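Local coordinates for Tautomerase_3 domain-containing protein (PDB 7M58) that belongs to the cis-3-chloroacrylic acid dehalogenase family of the tautomerase superfamily and is probably a hydrolase, at residues G61-H66 / D91-P96; A18-L23 / V41-L46. All coordinates share one frame; numbering follows the deposited sequence.

Contact 1: G61-H66 / D91-P96; sequences GHVWIH and DVLELP
Val63 meets Leu93 and Leu95 through one methyl, and the torsions decide which one. With chi1 at 172°, Val63 sends CG1 anti to its backbone N and leaves CG2 beside that N. CG2 is the branch that touches. It lies 3.8 Å from Leu93 CD1. It is equally close to Leu95: Val63 CG2 to Leu95 CD1 is also 3.8 Å. Both leucines place CG anti to their own carbonyl carbon, with chi1 of -63° for Leu93 and -77° for Leu95. Each leucine lies roughly perpendicular to the valine side chain and offers it CD1.

The other methyl of Leu95 reaches further back along the chain. Leu95 CD2 sits 3.8 Å from Gly61 O and 3.8 Å from Gly61 CA. It therefore packs on bare backbone just ahead of strand 63-70.

The two leucines flank Glu94, which has positive phi and closes helix 75-92 in a Schellman motif. Glu94 N bonds back to Asp91 O at 3.0 Å. The chain leaves the helix here, and Leu93 and Leu95 both point their CB atoms toward segment 61-66. Glu94 is exposed, and its OE2 forms a salt bridge with Arg16 NH2.

The contact belongs to the beta-alpha-beta unit of strand 63-70, helix 75-92 and strand 100-107. It joins the start of the first strand to the turn at the C-terminal end of the helix. Val63 also packs on Val5 and Ser7 of strand 2-8, while Leu93 touches Val20 of helix 14-31.

The side chains meet each other through methyls alone. The one polar atom touched is Gly61 O, by Leu95 CD2. The chemistry implies that the turn ending helix 75-92 rests on Val63 and Gly61 by van der Waals packing, partly buried, without polar pairing between these segments.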
ATOM      1  N   GLY A  61      17.719  11.716   4.460  1.00 40.18           N
ATOM      2  CA  GLY A  61      18.178  10.467   3.889  1.00 37.13           C
ATOM      3  C   GLY A  61      17.489   9.250   4.463  1.00 38.50           C
ATOM      4  O   GLY A  61      18.125   8.432   5.132  1.00 40.01           O
ATOM      5  N   HIS A  62      16.190   9.126   4.217  1.00 35.94           N
ATOM      6  CA  HIS A  62      15.410   7.984   4.670  1.00 31.75           C
ATOM      7  C   HIS A  62      14.551   7.496   3.514  1.00 31.83           C
ATOM      8  O   HIS A  62      13.902   8.301   2.831  1.00 29.26           O
ATOM      9  CB  HIS A  62      14.532   8.336   5.870  1.00 29.03           C
ATOM     10  CG  HIS A  62      13.765   7.174   6.399  1.00 30.95           C
ATOM     11  ND1 HIS A  62      14.306   6.266   7.284  1.00 33.71           N
ATOM     12  CD2 HIS A  62      12.502   6.751   6.152  1.00 29.70           C
ATOM     13  CE1 HIS A  62      13.410   5.334   7.559  1.00 29.96           C
ATOM     14  NE2 HIS A  62      12.305   5.607   6.889  1.00 30.84           N
ATOM     15  N   VAL A  63      14.546   6.182   3.299  1.00 26.83           N
ATOM     16  CA  VAL A  63      13.817   5.570   2.201  1.00 23.45           C
ATOM     17  C   VAL A  63      13.027   4.388   2.745  1.00 25.43           C
ATOM     18  O   VAL A  63      13.547   3.590   3.532  1.00 27.21           O
ATOM     19  CB  VAL A  63      14.779   5.108   1.085  1.00 24.18           C
ATOM     20  CG1 VAL A  63      14.026   4.296   0.041  1.00 26.09           C
ATOM     21  CG2 VAL A  63      15.471   6.283   0.457  1.00 24.48           C
ATOM     22  N   TRP A  64      11.775   4.269   2.323  1.00 22.04           N
ATOM     23  CA  TRP A  64      10.949   3.116   2.653  1.00 27.58           C
ATOM     24  C   TRP A  64      10.590   2.403   1.359  1.00 27.52           C
ATOM     25  O   TRP A  64      10.128   3.041   0.409  1.00 24.19           O
ATOM     26  CB  TRP A  64       9.674   3.513   3.404  1.00 26.86           C
ATOM     27  CG  TRP A  64       8.774   2.336   3.769  1.00 26.12           C
ATOM     28  CD1 TRP A  64       9.129   1.207   4.472  1.00 29.43           C
ATOM     29  CD2 TRP A  64       7.383   2.193   3.469  1.00 26.23           C
ATOM     30  NE1 TRP A  64       8.039   0.376   4.626  1.00 30.45           N
ATOM     31  CE2 TRP A  64       6.958   0.952   4.011  1.00 32.63           C
ATOM     32  CE3 TRP A  64       6.456   2.981   2.786  1.00 28.71           C
ATOM     33  CZ2 TRP A  64       5.642   0.493   3.890  1.00 30.55           C
ATOM     34  CZ3 TRP A  64       5.155   2.520   2.666  1.00 33.32           C
ATOM     35  CH2 TRP A  64       4.762   1.285   3.215  1.00 31.68           C
ATOM     36  N   ILE A  65      10.834   1.095   1.318  1.00 25.06           N
ATOM     37  CA  ILE A  65      10.573   0.263   0.150  1.00 21.71           C
ATOM     38  C   ILE A  65       9.443  -0.684   0.529  1.00 24.86           C
ATOM     39  O   ILE A  65       9.598  -1.486   1.461  1.00 27.32           O
ATOM     40  CB  ILE A  65      11.816  -0.542  -0.253  1.00 24.93           C
ATOM     41  CG1 ILE A  65      13.048   0.351  -0.385  1.00 25.78           C
ATOM     42  CG2 ILE A  65      11.572  -1.271  -1.562  1.00 23.49           C
ATOM     43  CD1 ILE A  65      13.224   0.943  -1.715  1.00 31.45           C
ATOM     44  N   HIS A  66       8.324  -0.620  -0.195  1.00 20.09           N
ATOM     45  CA  HIS A  66       7.220  -1.564  -0.029  1.00 21.82           C
ATOM     46  C   HIS A  66       7.105  -2.429  -1.270  1.00 27.55           C
ATOM     47  O   HIS A  66       6.877  -1.914  -2.367  1.00 29.60           O
ATOM     48  CB  HIS A  66       5.878  -0.883   0.209  1.00 20.14           C
ATOM     49  CG  HIS A  66       4.759  -1.864   0.401  1.00 27.06           C
ATOM     50  ND1 HIS A  66       4.326  -2.281   1.643  1.00 34.30           N
ATOM     51  CD2 HIS A  66       4.024  -2.557  -0.501  1.00 27.98           C
ATOM     52  CE1 HIS A  66       3.352  -3.162   1.496  1.00 31.45           C
ATOM     53  NE2 HIS A  66       3.151  -3.346   0.203  1.00 30.28           N
ATOM     54  N   ASP A  91      23.833   1.253  -0.584  1.00 37.87           N
ATOM     55  CA  ASP A  91      25.050   1.608  -1.318  1.00 44.66           C
ATOM     56  C   ASP A  91      24.742   2.437  -2.565  1.00 38.23           C
ATOM     57  O   ASP A  91      25.407   3.452  -2.811  1.00 45.50           O
ATOM     58  CB  ASP A  91      25.875   0.355  -1.661  1.00 40.23           C
ATOM     59  CG  ASP A  91      27.386   0.660  -1.806  1.00 60.34           C
ATOM     60  OD1 ASP A  91      27.870   1.701  -1.285  1.00 74.72           O
ATOM     61  OD2 ASP A  91      28.104  -0.170  -2.408  1.00 61.55           O
ATOM     62  N   VAL A  92      23.744   2.038  -3.359  1.00 34.23           N
ATOM     63  CA  VAL A  92      23.446   2.770  -4.596  1.00 31.43           C
ATOM     64  C   VAL A  92      23.079   4.222  -4.296  1.00 34.21           C
ATOM     65  O   VAL A  92      23.470   5.136  -5.031  1.00 46.20           O
ATOM     66  CB  VAL A  92      22.347   2.044  -5.389  1.00 33.03           C
ATOM     67  CG1 VAL A  92      21.571   3.002  -6.251  1.00 34.92           C
ATOM     68  CG2 VAL A  92      22.973   0.987  -6.258  1.00 35.04           C
ATOM     69  N   LEU A  93      22.347   4.464  -3.210  1.00 34.95           N
ATOM     70  CA  LEU A  93      21.947   5.815  -2.835  1.00 34.59           C
ATOM     71  C   LEU A  93      22.949   6.497  -1.907  1.00 35.65           C
ATOM     72  O   LEU A  93      22.728   7.652  -1.534  1.00 32.74           O
ATOM     73  CB  LEU A  93      20.569   5.797  -2.165  1.00 32.99           C
ATOM     74  CG  LEU A  93      19.371   5.321  -2.995  1.00 35.29           C
ATOM     75  CD1 LEU A  93      18.104   5.264  -2.134  1.00 30.56           C
ATOM     76  CD2 LEU A  93      19.159   6.177  -4.233  1.00 29.38           C
ATOM     77  N   GLU A  94      24.043   5.825  -1.545  1.00 37.60           N
ATOM     78  CA  GLU A  94      25.026   6.344  -0.588  1.00 38.61           C
ATOM     79  C   GLU A  94      24.342   6.762   0.716  1.00 41.18           C
ATOM     80  O   GLU A  94      24.464   7.890   1.196  1.00 41.21           O
ATOM     81  CB  GLU A  94      25.837   7.484  -1.203  1.00 35.99           C
ATOM     82  CG  GLU A  94      26.459   7.102  -2.551  1.00 47.96           C
ATOM     83  CD  GLU A  94      27.504   8.093  -3.048  1.00 58.58           C
ATOM     84  OE1 GLU A  94      28.712   7.800  -2.914  1.00 59.34           O
ATOM     85  OE2 GLU A  94      27.120   9.154  -3.586  1.00 59.76           O
ATOM     86  N   LEU A  95      23.605   5.815   1.283  1.00 40.24           N
ATOM     87  CA  LEU A  95      22.876   5.907   2.533  1.00 36.23           C
ATOM     88  C   LEU A  95      23.370   4.817   3.485  1.00 35.60           C
ATOM     89  O   LEU A  95      23.911   3.803   3.045  1.00 34.54           O
ATOM     90  CB  LEU A  95      21.377   5.713   2.280  1.00 34.20           C
ATOM     91  CG  LEU A  95      20.625   6.889   1.694  1.00 36.92           C
ATOM     92  CD1 LEU A  95      19.142   6.525   1.566  1.00 33.10           C
ATOM     93  CD2 LEU A  95      20.856   8.113   2.569  1.00 34.32           C
ATOM     94  N   PRO A  96      23.171   4.989   4.791  1.00 37.56           N
ATOM     95  CA  PRO A  96      23.418   3.879   5.706  1.00 32.73           C
ATOM     96  C   PRO A  96      22.294   2.876   5.620  1.00 32.38           C
ATOM     97  O   PRO A  96      21.121   3.260   5.464  1.00 32.66           O
ATOM     98  CB  PRO A  96      23.460   4.558   7.083  1.00 27.87           C
ATOM     99  CG  PRO A  96      23.108   5.994   6.858  1.00 26.60           C
ATOM    100  CD  PRO A  96      22.569   6.132   5.485  1.00 29.24           C
TER

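Contact 2: A18-L23 / V41-L46; sequences AAVADL and VIFNDL
The Phe43 ring meets helix 14-31 with its edge. Val20 CG1 and the backbone N of Ala21 both lie at that edge, near the ring plane, and Val20 CB lies in the plane. The contact is part of the beta-alpha-beta unit of strand 2-8, helix 14-31 and strand 40-46, a building block of the tautomerase fold. Here the helix packs over the sheet, and its short segment runs 142° from the direction of the strand. The two axes come within 9.3 Å.

The ring touches mainly through its far corner. Phe43 CZ is 3.8 Å from Val20 CG1, and Phe43 CE1 is 4.0 Å from the same methyl. Val20 CB stands 4.0 Å from Phe43 CZ. Val20 holds CG1 anti to its backbone N (chi1 165°), which directs this branch to the ring.

Within the chain, strand 40-46 is an outermost strand of the sheet, beside strand 2-8. Val41 and Ile42 pair antiparallel with a strand of the third subunit, so the sheet continues across the trimer interface. Phe52 of that subunit packs on both Ala21 and Val41.

Val41 lies two residues before Phe43 on the same side of the strand. Its CG2 rests 4.1 Å from Ala21 CA, and its CB is 4.2 Å from Ala21 CB.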
ATOM      1  N   ALA A  18      16.759   5.597 -11.966  1.00 29.38           N
ATOM      2  CA  ALA A  18      17.028   4.604 -12.997  1.00 29.52           C
ATOM      3  C   ALA A  18      17.912   3.488 -12.455  1.00 33.81           C
ATOM      4  O   ALA A  18      17.682   2.305 -12.741  1.00 34.63           O
ATOM      5  CB  ALA A  18      17.693   5.276 -14.192  1.00 30.53           C
ATOM      6  N   ALA A  19      18.913   3.850 -11.643  1.00 30.69           N
ATOM      7  CA  ALA A  19      19.813   2.855 -11.069  1.00 29.00           C
ATOM      8  C   ALA A  19      19.098   1.996 -10.033  1.00 30.09           C
ATOM      9  O   ALA A  19      19.332   0.786  -9.961  1.00 32.00           O
ATOM     10  CB  ALA A  19      21.035   3.546 -10.451  1.00 23.07           C
ATOM     11  N   VAL A  20      18.229   2.602  -9.217  1.00 31.59           N
ATOM     12  CA  VAL A  20      17.490   1.836  -8.218  1.00 30.03           C
ATOM     13  C   VAL A  20      16.539   0.856  -8.904  1.00 29.81           C
ATOM     14  O   VAL A  20      16.447  -0.319  -8.526  1.00 29.19           O
ATOM     15  CB  VAL A  20      16.735   2.779  -7.257  1.00 29.09           C
ATOM     16  CG1 VAL A  20      15.701   1.988  -6.468  1.00 26.11           C
ATOM     17  CG2 VAL A  20      17.691   3.508  -6.319  1.00 23.60           C
ATOM     18  N   ALA A  21      15.804   1.332  -9.911  1.00 29.89           N
ATOM     19  CA  ALA A  21      14.908   0.459 -10.660  1.00 26.96           C
ATOM     20  C   ALA A  21      15.676  -0.693 -11.301  1.00 32.13           C
ATOM     21  O   ALA A  21      15.229  -1.847 -11.258  1.00 32.28           O
ATOM     22  CB  ALA A  21      14.156   1.266 -11.716  1.00 28.62           C
ATOM     23  N   ASP A  22      16.841  -0.406 -11.894  1.00 33.04           N
ATOM     24  CA  ASP A  22      17.644  -1.473 -12.492  1.00 34.10           C
ATOM     25  C   ASP A  22      18.105  -2.484 -11.443  1.00 34.10           C
ATOM     26  O   ASP A  22      18.104  -3.694 -11.695  1.00 31.30           O
ATOM     27  CB  ASP A  22      18.854  -0.888 -13.207  1.00 31.41           C
ATOM     28  CG  ASP A  22      19.713  -1.962 -13.884  1.00 40.00           C
ATOM     29  OD1 ASP A  22      19.365  -2.414 -15.001  1.00 37.95           O
ATOM     30  OD2 ASP A  22      20.723  -2.384 -13.273  1.00 42.55           O
ATOM     31  N   LEU A  23      18.508  -2.005 -10.264  1.00 30.13           N
ATOM     32  CA  LEU A  23      18.971  -2.910  -9.216  1.00 28.73           C
ATOM     33  C   LEU A  23      17.832  -3.765  -8.659  1.00 28.32           C
ATOM     34  O   LEU A  23      17.936  -4.993  -8.621  1.00 32.39           O
ATOM     35  CB  LEU A  23      19.649  -2.109  -8.110  1.00 28.39           C
ATOM     36  CG  LEU A  23      19.886  -2.771  -6.757  1.00 33.71           C
ATOM     37  CD1 LEU A  23      20.904  -3.870  -6.899  1.00 29.13           C
ATOM     38  CD2 LEU A  23      20.352  -1.734  -5.737  1.00 33.74           C
ATOM     39  N   VAL A  41       8.437  -0.820 -10.780  1.00 19.98           N
ATOM     40  CA  VAL A  41       8.993   0.021  -9.727  1.00 23.93           C
ATOM     41  C   VAL A  41       8.311   1.376  -9.783  1.00 28.64           C
ATOM     42  O   VAL A  41       8.239   2.001 -10.850  1.00 32.79           O
ATOM     43  CB  VAL A  41      10.516   0.204  -9.856  1.00 27.09           C
ATOM     44  CG1 VAL A  41      11.005   1.168  -8.773  1.00 24.15           C
ATOM     45  CG2 VAL A  41      11.238  -1.124  -9.754  1.00 22.73           C
ATOM     46  N   ILE A  42       7.837   1.845  -8.642  1.00 24.34           N
ATOM     47  CA  ILE A  42       7.156   3.127  -8.570  1.00 29.24           C
ATOM     48  C   ILE A  42       7.835   3.974  -7.504  1.00 28.12           C
ATOM     49  O   ILE A  42       8.165   3.477  -6.422  1.00 27.01           O
ATOM     50  CB  ILE A  42       5.660   2.948  -8.275  1.00 20.64           C
ATOM     51  CG1 ILE A  42       4.968   2.375  -9.495  1.00 23.77           C
ATOM     52  CG2 ILE A  42       5.045   4.263  -7.960  1.00 30.88           C
ATOM     53  CD1 ILE A  42       3.691   1.633  -9.146  1.00 31.03           C
ATOM     54  N   PHE A  43       8.041   5.252  -7.807  1.00 26.97           N
ATOM     55  CA  PHE A  43       8.649   6.196  -6.881  1.00 25.35           C
ATOM     56  C   PHE A  43       7.586   7.176  -6.411  1.00 27.82           C
ATOM     57  O   PHE A  43       7.118   8.013  -7.192  1.00 33.55           O
ATOM     58  CB  PHE A  43       9.826   6.923  -7.528  1.00 23.52           C
ATOM     59  CG  PHE A  43      11.005   6.047  -7.737  1.00 29.19           C
ATOM     60  CD1 PHE A  43      11.892   5.797  -6.689  1.00 28.18           C
ATOM     61  CD2 PHE A  43      11.221   5.431  -8.965  1.00 27.72           C
ATOM     62  CE1 PHE A  43      12.982   4.957  -6.867  1.00 28.72           C
ATOM     63  CE2 PHE A  43      12.315   4.589  -9.152  1.00 26.53           C
ATOM     64  CZ  PHE A  43      13.198   4.349  -8.103  1.00 29.01           C
ATOM     65  N   ASN A  44       7.220   7.068  -5.133  1.00 26.68           N
ATOM     66  CA  ASN A  44       6.332   8.021  -4.473  1.00 36.69           C
ATOM     67  C   ASN A  44       7.185   9.074  -3.771  1.00 37.86           C
ATOM     68  O   ASN A  44       7.787   8.811  -2.720  1.00 35.69           O
ATOM     69  CB  ASN A  44       5.413   7.312  -3.482  1.00 28.98           C
ATOM     70  CG  ASN A  44       4.431   6.372  -4.174  1.00 39.35           C
ATOM     71  OD1 ASN A  44       3.593   6.806  -4.969  1.00 42.28           O
ATOM     72  ND2 ASN A  44       4.525   5.082  -3.868  1.00 29.03           N
ATOM     73  N   ASP A  45       7.230  10.273  -4.337  1.00 35.85           N
ATOM     74  CA  ASP A  45       8.009  11.338  -3.731  1.00 35.48           C
ATOM     75  C   ASP A  45       7.167  12.089  -2.708  1.00 37.06           C
ATOM     76  O   ASP A  45       5.998  12.409  -2.952  1.00 40.10           O
ATOM     77  CB  ASP A  45       8.543  12.293  -4.801  1.00 38.24           C
ATOM     78  CG  ASP A  45       9.634  11.654  -5.662  1.00 42.75           C
ATOM     79  OD1 ASP A  45      10.169  10.581  -5.279  1.00 39.10           O
ATOM     80  OD2 ASP A  45       9.959  12.228  -6.721  1.00 45.10           O
ATOM     81  N   LEU A  46       7.785  12.411  -1.582  1.00 36.48           N
ATOM     82  CA  LEU A  46       7.075  12.950  -0.437  1.00 39.74           C
ATOM     83  C   LEU A  46       7.435  14.415  -0.242  1.00 36.97           C
ATOM     84  O   LEU A  46       8.546  14.837  -0.569  1.00 33.01           O
ATOM     85  CB  LEU A  46       7.430  12.158   0.826  1.00 32.93           C
ATOM     86  CG  LEU A  46       7.053  10.684   0.851  1.00 31.56           C
ATOM     87  CD1 LEU A  46       7.631  10.015   2.096  1.00 25.55           C
ATOM     88  CD2 LEU A  46       5.538  10.536   0.787  1.00 32.47           C
TER

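The two contacts follow one another in sequence, contact 2 first, and each belongs to a different beta-alpha-beta unit of the same four-stranded sheet. Their centres are 11 Å apart. Val92 and Leu93 of contact 1 touch helix 14-31. Leu93 CD2 lies 3.7 Å from Val20 CG2 of contact 2. Val92 extends the seam, with its CG2 3.8 Å from Leu23 CD2. Val20 thus links the two contacts. The amino-terminal proline, the catalytic residue of characterised tautomerase superfamily members, belongs to neither contact. Contact 2 is helix-on-strand packing; contact 1 is packing of the turn that ends a helix.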